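Long-range contacts in serine protease inhibitor 2 (Anopheles gambiae, PDB 3PZF), which inhibits clip-domain serine proteases, including CLIPB9, as a serpin and so negatively regulates the melanization immune response in mosquito hemolymph: residues Val42-Leu51 with Arg332-Thr340; Thr86-Glu95 with Gln126-Ala134. All blocks are in the same frame, centred on the assembly; numbering follows the deposited sequence.

From the N terminus, the chain runs through the short strand 41-43 into helix 45-58, the first side of contact 1. It then forms helix 83-98 and, after strand 105-115, helix 122-132, whose meeting in contact 2 closes a short loop of about thirty residues. Only much later, with strand 332-341, is the far longer loop of contact 1 closed, so contact 2 lies wholly within it and the two do not cross. Contact 1 joins the core helix to the main sheet; contact 2 pairs two more peripheral helices. Their centres lie about 16 Å apart, and they meet where F46 packs on Y90 and L93, and I50 on Y90.

Contact 1 of 2, residues Val42-Leu51 with Arg332-Thr340; sequences VLSPFSVKIL and RIFQKAGIT
S44, whose CB packs on the terminal amide of Q335, has its OG at the N-cap of helix 45-58 and illustrates how one hydroxyl can serve several neighbours in a protein core. S44 OG accepts a 2.8 Å hydrogen bond from S47 OG and a longer capping bond from S47 N, at 3.3 Å, while also being hydrogen-bonded to L387 O. With OG set anti to its own backbone N (chi1 173°), S44 turns the hydroxyl back over the first turn of the helix. Q335 rises from the strand to meet this cap: its chain is fully extended, and Q335 CD comes within 3.8 Å of S44 N. The terminal amide is lodged among L43, S44, S47 and V48, and the long glutamine side chain runs roughly perpendicular to that of V48. Here the start of the helix lies beneath the main sheet of the serpin fold, in what the family calls the shutter region, where strand 332-341 runs beside strand 177-188 and S47 also touches N181. Serpins open this sheet to take up the reactive-centre loop, and strand 332-341 leads directly into the hinge that begins the loop. Apolar contacts continue the packing at both ends of the strand. V42 CG1 presses on the backbone, 3.4 Å from A337 O, and V42 CG2 meets I339 CG2 at 3.9 Å as the two branched side chains cross at a slant. At the other end L51 and I333 lie alongside one another, pointing opposite ways, with L51 CD1 3.7 Å from I333 CG2.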
ATOM      1  N   VAL A  42      -5.594   3.507  -3.985  1.00 18.40           N
ATOM      2  CA  VAL A  42      -4.942   2.322  -3.406  1.00 14.85           C
ATOM      3  C   VAL A  42      -3.439   2.644  -3.305  1.00 18.91           C
ATOM      4  O   VAL A  42      -2.849   3.255  -4.209  1.00 16.58           O
ATOM      5  CB  VAL A  42      -5.210   1.042  -4.247  1.00 20.01           C
ATOM      6  CG1 VAL A  42      -4.617   1.168  -5.643  1.00 19.20           C
ATOM      7  CG2 VAL A  42      -4.686  -0.211  -3.556  1.00 19.05           C
ATOM      8  N   LEU A  43      -2.850   2.317  -2.164  1.00 18.62           N
ATOM      9  CA  LEU A  43      -1.414   2.503  -2.013  1.00 20.49           C
ATOM     10  C   LEU A  43      -0.836   1.404  -1.107  1.00 16.44           C
ATOM     11  O   LEU A  43      -1.572   0.546  -0.594  1.00 18.09           O
ATOM     12  CB  LEU A  43      -1.135   3.898  -1.424  1.00 21.56           C
ATOM     13  CG  LEU A  43      -1.591   4.053   0.034  1.00 24.08           C
ATOM     14  CD1 LEU A  43      -0.575   4.935   0.813  1.00 28.65           C
ATOM     15  CD2 LEU A  43      -2.993   4.630   0.152  1.00 21.47           C
ATOM     16  N   SER A  44       0.478   1.410  -0.928  1.00 18.41           N
ATOM     17  CA  SER A  44       1.096   0.426  -0.035  1.00 19.72           C
ATOM     18  C   SER A  44       1.825   1.162   1.086  1.00 17.27           C
ATOM     19  O   SER A  44       2.946   1.620   0.899  1.00 17.88           O
ATOM     20  CB  SER A  44       2.064  -0.485  -0.796  1.00 20.97           C
ATOM     21  OG  SER A  44       2.762  -1.332   0.126  1.00 21.37           O
ATOM     22  N   PRO A  45       1.168   1.298   2.254  1.00 17.58           N
ATOM     23  CA  PRO A  45       1.796   2.093   3.317  1.00 16.99           C
ATOM     24  C   PRO A  45       3.076   1.438   3.786  1.00 22.02           C
ATOM     25  O   PRO A  45       4.059   2.134   4.025  1.00 19.92           O
ATOM     26  CB  PRO A  45       0.745   2.113   4.443  1.00 18.36           C
ATOM     27  CG  PRO A  45      -0.587   1.754   3.735  1.00 21.89           C
ATOM     28  CD  PRO A  45      -0.217   0.871   2.575  1.00 21.03           C
ATOM     29  N   PHE A  46       3.087   0.120   3.895  1.00 15.16           N
ATOM     30  CA  PHE A  46       4.330  -0.547   4.317  1.00 19.60           C
ATOM     31  C   PHE A  46       5.471  -0.191   3.328  1.00 21.01           C
ATOM     32  O   PHE A  46       6.606   0.078   3.738  1.00 19.53           O
ATOM     33  CB  PHE A  46       4.134  -2.055   4.361  1.00 20.52           C
ATOM     34  CG  PHE A  46       5.417  -2.810   4.542  1.00 23.65           C
ATOM     35  CD1 PHE A  46       6.082  -2.747   5.749  1.00 20.93           C
ATOM     36  CD2 PHE A  46       5.958  -3.571   3.509  1.00 22.75           C
ATOM     37  CE1 PHE A  46       7.290  -3.429   5.934  1.00 25.89           C
ATOM     38  CE2 PHE A  46       7.164  -4.279   3.702  1.00 22.87           C
ATOM     39  CZ  PHE A  46       7.820  -4.185   4.911  1.00 22.62           C
ATOM     40  N   SER A  47       5.178  -0.172   2.023  1.00 17.63           N
ATOM     41  CA  SER A  47       6.230   0.129   1.039  1.00 16.62           C
ATOM     42  C   SER A  47       6.729   1.542   1.205  1.00 16.19           C
ATOM     43  O   SER A  47       7.893   1.815   0.974  1.00 19.66           O
ATOM     44  CB  SER A  47       5.704  -0.081  -0.394  1.00 19.80           C
ATOM     45  OG  SER A  47       5.488  -1.472  -0.617  1.00 21.78           O
ATOM     46  N   VAL A  48       5.858   2.456   1.604  1.00 16.91           N
ATOM     47  CA  VAL A  48       6.304   3.821   1.855  1.00 16.30           C
ATOM     48  C   VAL A  48       7.340   3.815   2.971  1.00 21.01           C
ATOM     49  O   VAL A  48       8.335   4.539   2.898  1.00 20.53           O
ATOM     50  CB  VAL A  48       5.151   4.779   2.202  1.00 20.27           C
ATOM     51  CG1 VAL A  48       5.684   6.187   2.516  1.00 20.73           C
ATOM     52  CG2 VAL A  48       4.168   4.865   1.038  1.00 18.27           C
ATOM     53  N   LYS A  49       7.128   2.997   3.995  1.00 20.36           N
ATOM     54  CA  LYS A  49       8.103   2.967   5.084  1.00 20.40           C
ATOM     55  C   LYS A  49       9.439   2.405   4.606  1.00 25.26           C
ATOM     56  O   LYS A  49      10.498   2.864   5.038  1.00 22.66           O
ATOM     57  CB  LYS A  49       7.556   2.188   6.281  1.00 20.75           C
ATOM     58  CG  LYS A  49       6.256   2.810   6.792  1.00 19.23           C
ATOM     59  CD  LYS A  49       5.928   2.303   8.230  1.00 21.09           C
ATOM     60  CE  LYS A  49       5.520   0.840   8.267  1.00 27.57           C
ATOM     61  NZ  LYS A  49       4.974   0.475   9.658  1.00 22.52           N
ATOM     62  N   ILE A  50       9.397   1.424   3.713  1.00 18.67           N
ATOM     63  CA  ILE A  50      10.634   0.929   3.091  1.00 21.98           C
ATOM     64  C   ILE A  50      11.397   2.077   2.371  1.00 18.11           C
ATOM     65  O   ILE A  50      12.636   2.175   2.484  1.00 19.69           O
ATOM     66  CB  ILE A  50      10.351  -0.205   2.060  1.00 23.73           C
ATOM     67  CG1 ILE A  50       9.784  -1.458   2.749  1.00 24.43           C
ATOM     68  CG2 ILE A  50      11.639  -0.587   1.322  1.00 23.25           C
ATOM     69  CD1 ILE A  50      10.656  -2.002   3.836  1.00 30.24           C
ATOM     70  N   LEU A  51      10.679   2.904   1.623  1.00 19.64           N
ATOM     71  CA  LEU A  51      11.301   4.024   0.887  1.00 19.95           C
ATOM     72  C   LEU A  51      11.967   4.987   1.849  1.00 25.38           C
ATOM     73  O   LEU A  51      13.091   5.455   1.635  1.00 21.23           O
ATOM     74  CB  LEU A  51      10.244   4.816   0.084  1.00 19.23           C
ATOM     75  CG  LEU A  51       9.476   3.984  -0.927  1.00 25.52           C
ATOM     76  CD1 LEU A  51       8.538   4.864  -1.793  1.00 20.92           C
ATOM     77  CD2 LEU A  51      10.496   3.256  -1.787  1.00 27.81           C
ATOM     78  N   ARG A 332      12.304  13.350  -6.571  1.00 27.99           N
ATOM     79  CA  ARG A 332      10.878  12.992  -6.566  1.00 28.64           C
ATOM     80  C   ARG A 332      10.724  11.550  -6.150  1.00 25.53           C
ATOM     81  O   ARG A 332      11.595  10.728  -6.460  1.00 25.76           O
ATOM     82  CB  ARG A 332      10.309  13.144  -7.968  1.00 35.03           C
ATOM     83  CG  ARG A 332      10.324  14.582  -8.493  1.00 35.17           C
ATOM     84  CD  ARG A 332       9.707  14.647  -9.855  1.00 41.16           C
ATOM     85  NE  ARG A 332       9.936  15.941 -10.491  1.00 56.05           N
ATOM     86  CZ  ARG A 332       8.975  16.800 -10.838  1.00 63.71           C
ATOM     87  NH1 ARG A 332       7.690  16.521 -10.611  1.00 53.89           N
ATOM     88  NH2 ARG A 332       9.305  17.947 -11.419  1.00 55.96           N
ATOM     89  N   ILE A 333       9.632  11.252  -5.439  1.00 22.13           N
ATOM     90  CA  ILE A 333       9.304   9.892  -5.039  1.00 22.03           C
ATOM     91  C   ILE A 333       7.970   9.541  -5.674  1.00 24.68           C
ATOM     92  O   ILE A 333       6.987  10.275  -5.527  1.00 26.91           O
ATOM     93  CB  ILE A 333       9.174   9.751  -3.496  1.00 25.14           C
ATOM     94  CG1 ILE A 333      10.497  10.159  -2.832  1.00 21.78           C
ATOM     95  CG2 ILE A 333       8.801   8.324  -3.115  1.00 22.50           C
ATOM     96  CD1 ILE A 333      10.462  10.114  -1.312  1.00 24.10           C
ATOM     97  N   PHE A 334       7.926   8.421  -6.384  1.00 22.60           N
ATOM     98  CA  PHE A 334       6.679   7.994  -7.024  1.00 25.14           C
ATOM     99  C   PHE A 334       6.288   6.615  -6.506  1.00 23.39           C
ATOM    100  O   PHE A 334       7.145   5.744  -6.331  1.00 25.69           O
ATOM    101  CB  PHE A 334       6.846   7.912  -8.546  1.00 27.54           C
ATOM    102  CG  PHE A 334       7.099   9.243  -9.225  1.00 27.31           C
ATOM    103  CD1 PHE A 334       6.053  10.125  -9.469  1.00 38.50           C
ATOM    104  CD2 PHE A 334       8.368   9.581  -9.664  1.00 31.49           C
ATOM    105  CE1 PHE A 334       6.282  11.337 -10.106  1.00 49.83           C
ATOM    106  CE2 PHE A 334       8.610  10.795 -10.295  1.00 42.17           C
ATOM    107  CZ  PHE A 334       7.560  11.667 -10.524  1.00 43.02           C
ATOM    108  N   GLN A 335       4.992   6.400  -6.265  1.00 23.53           N
ATOM    109  CA  GLN A 335       4.528   5.063  -5.952  1.00 18.63           C
ATOM    110  C   GLN A 335       3.303   4.764  -6.802  1.00 21.99           C
ATOM    111  O   GLN A 335       2.457   5.642  -7.010  1.00 21.61           O
ATOM    112  CB  GLN A 335       4.124   4.937  -4.468  1.00 22.02           C
ATOM    113  CG  GLN A 335       3.559   3.567  -4.158  1.00 20.83           C
ATOM    114  CD  GLN A 335       3.302   3.311  -2.665  1.00 27.26           C
ATOM    115  OE1 GLN A 335       4.061   2.600  -1.990  1.00 26.62           O
ATOM    116  NE2 GLN A 335       2.196   3.835  -2.169  1.00 24.09           N
ATOM    117  N   LYS A 336       3.205   3.549  -7.318  1.00 19.45           N
ATOM    118  CA  LYS A 336       1.970   3.163  -8.021  1.00 18.09           C
ATOM    119  C   LYS A 336       1.577   1.754  -7.606  1.00 21.66           C
ATOM    120  O   LYS A 336       2.429   0.908  -7.336  1.00 20.71           O
ATOM    121  CB  LYS A 336       2.147   3.222  -9.534  1.00 20.19           C
ATOM    122  CG  LYS A 336       0.835   2.965 -10.329  1.00 22.05           C
ATOM    123  CD  LYS A 336       1.025   3.436 -11.828  1.00 23.74           C
ATOM    124  CE  LYS A 336      -0.315   3.476 -12.582  1.00 27.77           C
ATOM    125  NZ  LYS A 336      -0.199   4.085 -13.987  1.00 30.67           N
ATOM    126  N   ALA A 337       0.268   1.519  -7.538  1.00 22.24           N
ATOM    127  CA  ALA A 337      -0.282   0.221  -7.130  1.00 21.08           C
ATOM    128  C   ALA A 337      -1.544  -0.052  -7.928  1.00 22.21           C
ATOM    129  O   ALA A 337      -2.320   0.866  -8.153  1.00 20.72           O
ATOM    130  CB  ALA A 337      -0.630   0.243  -5.650  1.00 21.16           C
ATOM    131  N   GLY A 338      -1.757  -1.301  -8.330  1.00 18.15           N
ATOM    132  CA  GLY A 338      -3.041  -1.678  -8.929  1.00 20.19           C
ATOM    133  C   GLY A 338      -3.747  -2.664  -8.012  1.00 25.59           C
ATOM    134  O   GLY A 338      -3.111  -3.379  -7.256  1.00 22.00           O
ATOM    135  N   ILE A 339      -5.064  -2.725  -8.069  1.00 21.85           N
ATOM    136  CA  ILE A 339      -5.798  -3.685  -7.227  1.00 19.88           C
ATOM    137  C   ILE A 339      -7.023  -4.091  -8.025  1.00 22.89           C
ATOM    138  O   ILE A 339      -7.602  -3.278  -8.735  1.00 23.05           O
ATOM    139  CB  ILE A 339      -6.220  -3.075  -5.890  1.00 21.19           C
ATOM    140  CG1 ILE A 339      -6.829  -4.141  -4.938  1.00 21.43           C
ATOM    141  CG2 ILE A 339      -7.166  -1.882  -6.116  1.00 20.21           C
ATOM    142  CD1 ILE A 339      -5.821  -5.240  -4.450  1.00 23.22           C
ATOM    143  N   THR A 340      -7.376  -5.366  -7.910  1.00 23.89           N
ATOM    144  CA  THR A 340      -8.577  -5.930  -8.522  1.00 22.19           C
ATOM    145  C   THR A 340      -9.222  -6.830  -7.494  1.00 26.13           C
ATOM    146  O   THR A 340      -8.521  -7.531  -6.762  1.00 27.49           O
ATOM    147  CB  THR A 340      -8.197  -6.787  -9.718  1.00 28.38           C
ATOM    148  OG1 THR A 340      -7.464  -5.988 -10.665  1.00 30.70           O
ATOM    149  CG2 THR A 340      -9.468  -7.385 -10.393  1.00 32.72           C
TER

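Contact 2 of 2, residues Thr86-Glu95 with Gln126-Ala134; sequences TRSYYKQLLE and QIANTHYHA
The aliphatic chain of R87 is laid over the H131 ring by similar first torsions: in each residue CG lies anti to the carbonyl carbon, at chi1 -74° in R87 and -55° in H131, and the arginine then runs straight out to NE. The result is a CH-pi contact in which R87 CB is 3.7 Å from the centroid of the H131 ring. R87 CD sits above the centre of that face, while T130 CG2 covers the opposite one, so the ring is sandwiched. Farther along, I127 CD1 covers one face of the R87 guanidinium, 3.8 Å above its plane. R87 CG also passes 3.4 Å from Y132 OH, and the two polar ends converge on E57, which takes a salt bridge from R87 NE and a hydrogen bond from Y132 OH. This is helix-on-helix packing at the margin of the serpin fold, between helices 83-98 and 122-132, with Y90 and Y132 both reaching T53 on helix 45-58. Beyond Y132 the chain departs from helical geometry, H133 having positive phi, and the H133 ring reaches L94 and E95 of helix 83-98. L94 CD1 meets the edge of that ring and lies 3.4 Å from Y132 O. H133 NE2 donates to E95 OE2 over 3.3 Å, in the imidazole plane but bent to 142°, on the anti side of the carboxylate. K91 NZ reaches the syn side of the same E95 OE2, well out of the carboxylate plane, in a 2.8 Å salt bridge. Buried H131 O has no conventional partner; K91 CA lies 3.4 Å from H131 O in a CA-H...O contact. Shared between lysine and histidine, E95 would probably stay ionised and tend to stabilise a protonated H133, an effect that nearby K91 may partly offset.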
ATOM      1  N   THR A  86      16.865  -2.483  12.373  1.00 35.59           N
ATOM      2  CA  THR A  86      16.013  -1.902  11.338  1.00 31.85           C
ATOM      3  C   THR A  86      16.072  -2.777  10.094  1.00 28.78           C
ATOM      4  O   THR A  86      15.038  -3.113   9.511  1.00 27.80           O
ATOM      5  CB  THR A  86      16.429  -0.444  11.024  1.00 35.22           C
ATOM      6  OG1 THR A  86      16.215   0.365  12.189  1.00 38.53           O
ATOM      7  CG2 THR A  86      15.633   0.147   9.860  1.00 25.13           C
ATOM      8  N   ARG A  87      17.282  -3.150   9.700  1.00 28.47           N
ATOM      9  CA  ARG A  87      17.481  -4.021   8.564  1.00 31.20           C
ATOM     10  C   ARG A  87      16.783  -5.364   8.756  1.00 34.13           C
ATOM     11  O   ARG A  87      16.058  -5.785   7.877  1.00 33.21           O
ATOM     12  CB  ARG A  87      18.964  -4.228   8.304  1.00 30.92           C
ATOM     13  CG  ARG A  87      19.616  -3.003   7.681  1.00 27.36           C
ATOM     14  CD  ARG A  87      21.179  -3.078   7.785  1.00 30.46           C
ATOM     15  NE  ARG A  87      21.764  -1.823   7.317  1.00 29.22           N
ATOM     16  CZ  ARG A  87      23.070  -1.548   7.341  1.00 31.76           C
ATOM     17  NH1 ARG A  87      23.932  -2.448   7.795  1.00 35.70           N
ATOM     18  NH2 ARG A  87      23.512  -0.374   6.902  1.00 30.66           N
ATOM     19  N   SER A  88      16.998  -6.040   9.882  1.00 33.32           N
ATOM     20  CA  SER A  88      16.422  -7.372  10.054  1.00 31.03           C
ATOM     21  C   SER A  88      14.905  -7.304  10.132  1.00 30.73           C
ATOM     22  O   SER A  88      14.228  -8.188   9.644  1.00 33.36           O
ATOM     23  CB  SER A  88      16.998  -8.107  11.275  1.00 36.45           C
ATOM     24  OG  SER A  88      16.860  -7.336  12.448  1.00 44.35           O
ATOM     25  N   TYR A  89      14.378  -6.227  10.703  1.00 30.19           N
ATOM     26  CA  TYR A  89      12.933  -6.026  10.795  1.00 29.94           C
ATOM     27  C   TYR A  89      12.313  -5.902   9.425  1.00 28.85           C
ATOM     28  O   TYR A  89      11.399  -6.658   9.090  1.00 28.83           O
ATOM     29  CB  TYR A  89      12.620  -4.745  11.577  1.00 33.22           C
ATOM     30  CG  TYR A  89      11.143  -4.463  11.735  1.00 32.11           C
ATOM     31  CD1 TYR A  89      10.378  -5.212  12.626  1.00 48.31           C
ATOM     32  CD2 TYR A  89      10.526  -3.447  11.037  1.00 34.48           C
ATOM     33  CE1 TYR A  89       9.040  -4.969  12.794  1.00 41.93           C
ATOM     34  CE2 TYR A  89       9.156  -3.197  11.191  1.00 40.53           C
ATOM     35  CZ  TYR A  89       8.432  -3.966  12.087  1.00 37.23           C
ATOM     36  OH  TYR A  89       7.083  -3.757  12.281  1.00 41.09           O
ATOM     37  N   TYR A  90      12.754  -4.913   8.647  1.00 24.29           N
ATOM     38  CA  TYR A  90      12.159  -4.702   7.334  1.00 24.31           C
ATOM     39  C   TYR A  90      12.440  -5.881   6.419  1.00 25.19           C
ATOM     40  O   TYR A  90      11.599  -6.254   5.607  1.00 24.88           O
ATOM     41  CB  TYR A  90      12.578  -3.362   6.716  1.00 22.52           C
ATOM     42  CG  TYR A  90      11.850  -2.233   7.370  1.00 30.87           C
ATOM     43  CD1 TYR A  90      10.472  -2.095   7.188  1.00 34.04           C
ATOM     44  CD2 TYR A  90      12.491  -1.345   8.217  1.00 26.11           C
ATOM     45  CE1 TYR A  90       9.778  -1.091   7.792  1.00 35.57           C
ATOM     46  CE2 TYR A  90      11.797  -0.314   8.824  1.00 28.49           C
ATOM     47  CZ  TYR A  90      10.427  -0.206   8.609  1.00 35.95           C
ATOM     48  OH  TYR A  90       9.677   0.790   9.179  1.00 39.01           O
ATOM     49  N   LYS A  91      13.594  -6.510   6.588  1.00 29.42           N
ATOM     50  CA  LYS A  91      13.922  -7.646   5.750  1.00 24.36           C
ATOM     51  C   LYS A  91      12.953  -8.808   6.039  1.00 27.77           C
ATOM     52  O   LYS A  91      12.493  -9.496   5.127  1.00 28.83           O
ATOM     53  CB  LYS A  91      15.372  -8.061   6.001  1.00 32.35           C
ATOM     54  CG  LYS A  91      15.864  -9.178   5.118  1.00 30.63           C
ATOM     55  CD  LYS A  91      17.353  -9.486   5.419  1.00 35.31           C
ATOM     56  CE  LYS A  91      17.655 -10.947   5.208  1.00 46.10           C
ATOM     57  NZ  LYS A  91      17.736 -11.280   3.766  1.00 52.56           N
ATOM     58  N   GLN A  92      12.662  -9.032   7.315  1.00 27.70           N
ATOM     59  CA  GLN A  92      11.786 -10.130   7.711  1.00 27.88           C
ATOM     60  C   GLN A  92      10.389  -9.895   7.152  1.00 28.22           C
ATOM     61  O   GLN A  92       9.775 -10.809   6.594  1.00 26.08           O
ATOM     62  CB  GLN A  92      11.693 -10.238   9.233  1.00 29.04           C
ATOM     63  CG  GLN A  92      10.572 -11.169   9.681  1.00 38.52           C
ATOM     64  CD  GLN A  92      10.493 -11.376  11.190  1.00 47.53           C
ATOM     65  OE1 GLN A  92       9.703 -12.194  11.670  1.00 50.78           O
ATOM     66  NE2 GLN A  92      11.313 -10.651  11.942  1.00 41.70           N
ATOM     67  N   LEU A  93       9.882  -8.674   7.322  1.00 22.96           N
ATOM     68  CA  LEU A  93       8.536  -8.333   6.828  1.00 27.05           C
ATOM     69  C   LEU A  93       8.443  -8.401   5.291  1.00 26.99           C
ATOM     70  O   LEU A  93       7.434  -8.846   4.762  1.00 24.54           O
ATOM     71  CB  LEU A  93       8.113  -6.935   7.301  1.00 23.59           C
ATOM     72  CG  LEU A  93       7.408  -6.840   8.669  1.00 30.24           C
ATOM     73  CD1 LEU A  93       8.238  -7.465   9.792  1.00 35.54           C
ATOM     74  CD2 LEU A  93       7.142  -5.386   8.993  1.00 33.41           C
ATOM     75  N   LEU A  94       9.481  -7.956   4.583  1.00 25.55           N
ATOM     76  CA  LEU A  94       9.488  -8.030   3.116  1.00 23.90           C
ATOM     77  C   LEU A  94       9.443  -9.479   2.682  1.00 32.80           C
ATOM     78  O   LEU A  94       8.726  -9.843   1.757  1.00 30.30           O
ATOM     79  CB  LEU A  94      10.749  -7.398   2.519  1.00 22.51           C
ATOM     80  CG  LEU A  94      10.654  -5.908   2.280  1.00 23.19           C
ATOM     81  CD1 LEU A  94      12.043  -5.341   2.027  1.00 27.79           C
ATOM     82  CD2 LEU A  94       9.689  -5.629   1.087  1.00 24.78           C
ATOM     83  N   GLU A  95      10.233 -10.315   3.347  1.00 27.19           N
ATOM     84  CA  GLU A  95      10.330 -11.712   2.950  1.00 29.75           C
ATOM     85  C   GLU A  95       9.072 -12.507   3.330  1.00 33.23           C
ATOM     86  O   GLU A  95       8.692 -13.448   2.634  1.00 35.09           O
ATOM     87  CB  GLU A  95      11.627 -12.328   3.514  1.00 43.95           C
ATOM     88  CG  GLU A  95      12.865 -11.722   2.825  1.00 48.56           C
ATOM     89  CD  GLU A  95      14.197 -12.252   3.332  1.00 51.73           C
ATOM     90  OE1 GLU A  95      14.221 -12.942   4.372  1.00 43.12           O
ATOM     91  OE2 GLU A  95      15.222 -11.946   2.676  1.00 60.03           O
ATOM     92  N   GLN A 126      24.626  -2.833  -2.038  1.00 36.56           N
ATOM     93  CA  GLN A 126      24.586  -4.085  -1.269  1.00 34.23           C
ATOM     94  C   GLN A 126      23.470  -4.117  -0.214  1.00 38.53           C
ATOM     95  O   GLN A 126      22.644  -5.039  -0.203  1.00 36.77           O
ATOM     96  CB  GLN A 126      25.939  -4.335  -0.581  1.00 37.28           C
ATOM     97  N   ILE A 127      23.459  -3.141   0.692  1.00 32.06           N
ATOM     98  CA  ILE A 127      22.417  -3.089   1.727  1.00 31.30           C
ATOM     99  C   ILE A 127      21.034  -2.978   1.105  1.00 27.96           C
ATOM    100  O   ILE A 127      20.081  -3.616   1.545  1.00 28.27           O
ATOM    101  CB  ILE A 127      22.627  -1.895   2.669  1.00 35.21           C
ATOM    102  CG1 ILE A 127      23.933  -2.063   3.454  1.00 43.58           C
ATOM    103  CG2 ILE A 127      21.482  -1.786   3.661  1.00 46.80           C
ATOM    104  CD1 ILE A 127      24.081  -3.407   4.057  1.00 41.18           C
ATOM    105  N   ALA A 128      20.906  -2.165   0.073  1.00 27.73           N
ATOM    106  CA  ALA A 128      19.596  -1.935  -0.522  1.00 26.23           C
ATOM    107  C   ALA A 128      19.025  -3.245  -1.064  1.00 28.54           C
ATOM    108  O   ALA A 128      17.872  -3.570  -0.794  1.00 24.90           O
ATOM    109  CB  ALA A 128      19.687  -0.884  -1.622  1.00 29.02           C
ATOM    110  N   ASN A 129      19.855  -4.005  -1.784  1.00 33.33           N
ATOM    111  CA  ASN A 129      19.457  -5.291  -2.359  1.00 33.17           C
ATOM    112  C   ASN A 129      19.156  -6.337  -1.280  1.00 34.78           C
ATOM    113  O   ASN A 129      18.162  -7.049  -1.362  1.00 36.20           O
ATOM    114  CB  ASN A 129      20.569  -5.874  -3.266  1.00 38.84           C
ATOM    115  CG  ASN A 129      20.991  -4.939  -4.404  1.00 54.75           C
ATOM    116  OD1 ASN A 129      20.283  -4.001  -4.766  1.00 51.73           O
ATOM    117  ND2 ASN A 129      22.157  -5.222  -4.992  1.00 52.73           N
ATOM    118  N   THR A 130      20.041  -6.449  -0.290  1.00 35.46           N
ATOM    119  CA  THR A 130      19.968  -7.538   0.689  1.00 39.88           C
ATOM    120  C   THR A 130      18.814  -7.368   1.674  1.00 39.74           C
ATOM    121  O   THR A 130      18.020  -8.294   1.867  1.00 43.19           O
ATOM    122  CB  THR A 130      21.300  -7.670   1.476  1.00 38.58           C
ATOM    123  OG1 THR A 130      22.333  -8.088   0.573  1.00 38.59           O
ATOM    124  CG2 THR A 130      21.183  -8.677   2.601  1.00 44.54           C
ATOM    125  N   HIS A 131      18.720  -6.190   2.292  1.00 29.41           N
ATOM    126  CA  HIS A 131      17.760  -5.993   3.371  1.00 31.64           C
ATOM    127  C   HIS A 131      16.431  -5.393   2.899  1.00 30.25           C
ATOM    128  O   HIS A 131      15.411  -5.635   3.517  1.00 27.85           O
ATOM    129  CB  HIS A 131      18.348  -5.089   4.452  1.00 34.01           C
ATOM    130  CG  HIS A 131      19.662  -5.564   4.995  1.00 36.60           C
ATOM    131  ND1 HIS A 131      19.755  -6.498   6.004  1.00 38.46           N
ATOM    132  CD2 HIS A 131      20.935  -5.226   4.675  1.00 37.52           C
ATOM    133  CE1 HIS A 131      21.029  -6.715   6.285  1.00 44.89           C
ATOM    134  NE2 HIS A 131      21.767  -5.955   5.489  1.00 38.05           N
ATOM    135  N   TYR A 132      16.449  -4.604   1.830  1.00 30.30           N
ATOM    136  CA  TYR A 132      15.250  -3.847   1.437  1.00 30.39           C
ATOM    137  C   TYR A 132      14.741  -4.253   0.073  1.00 25.20           C
ATOM    138  O   TYR A 132      13.756  -3.706  -0.421  1.00 29.68           O
ATOM    139  CB  TYR A 132      15.543  -2.341   1.483  1.00 21.89           C
ATOM    140  CG  TYR A 132      16.025  -1.900   2.857  1.00 23.46           C
ATOM    141  CD1 TYR A 132      15.129  -1.805   3.927  1.00 25.88           C
ATOM    142  CD2 TYR A 132      17.367  -1.613   3.099  1.00 23.44           C
ATOM    143  CE1 TYR A 132      15.552  -1.417   5.191  1.00 23.93           C
ATOM    144  CE2 TYR A 132      17.799  -1.228   4.352  1.00 24.14           C
ATOM    145  CZ  TYR A 132      16.899  -1.130   5.394  1.00 24.28           C
ATOM    146  OH  TYR A 132      17.341  -0.748   6.641  1.00 25.13           O
ATOM    147  N   HIS A 133      15.413  -5.220  -0.534  1.00 28.28           N
ATOM    148  CA  HIS A 133      15.014  -5.728  -1.835  1.00 37.63           C
ATOM    149  C   HIS A 133      14.741  -4.584  -2.807  1.00 34.33           C
ATOM    150  O   HIS A 133      13.743  -4.579  -3.537  1.00 31.00           O
ATOM    151  CB  HIS A 133      13.832  -6.676  -1.654  1.00 38.48           C
ATOM    152  CG  HIS A 133      14.198  -7.870  -0.827  1.00 54.92           C
ATOM    153  ND1 HIS A 133      15.038  -8.860  -1.293  1.00 63.43           N
ATOM    154  CD2 HIS A 133      13.918  -8.190   0.459  1.00 54.27           C
ATOM    155  CE1 HIS A 133      15.218  -9.764  -0.346  1.00 60.97           C
ATOM    156  NE2 HIS A 133      14.551  -9.379   0.728  1.00 52.76           N
ATOM    157  N   ALA A 134      15.662  -3.626  -2.777  1.00 30.82           N
ATOM    158  CA  ALA A 134      15.657  -2.440  -3.631  1.00 30.22           C
ATOM    159  C   ALA A 134      16.944  -2.369  -4.455  1.00 35.53           C
ATOM    160  O   ALA A 134      17.980  -2.926  -4.061  1.00 32.25           O
ATOM    161  CB  ALA A 134      15.537  -1.198  -2.764  1.00 29.65           C
TER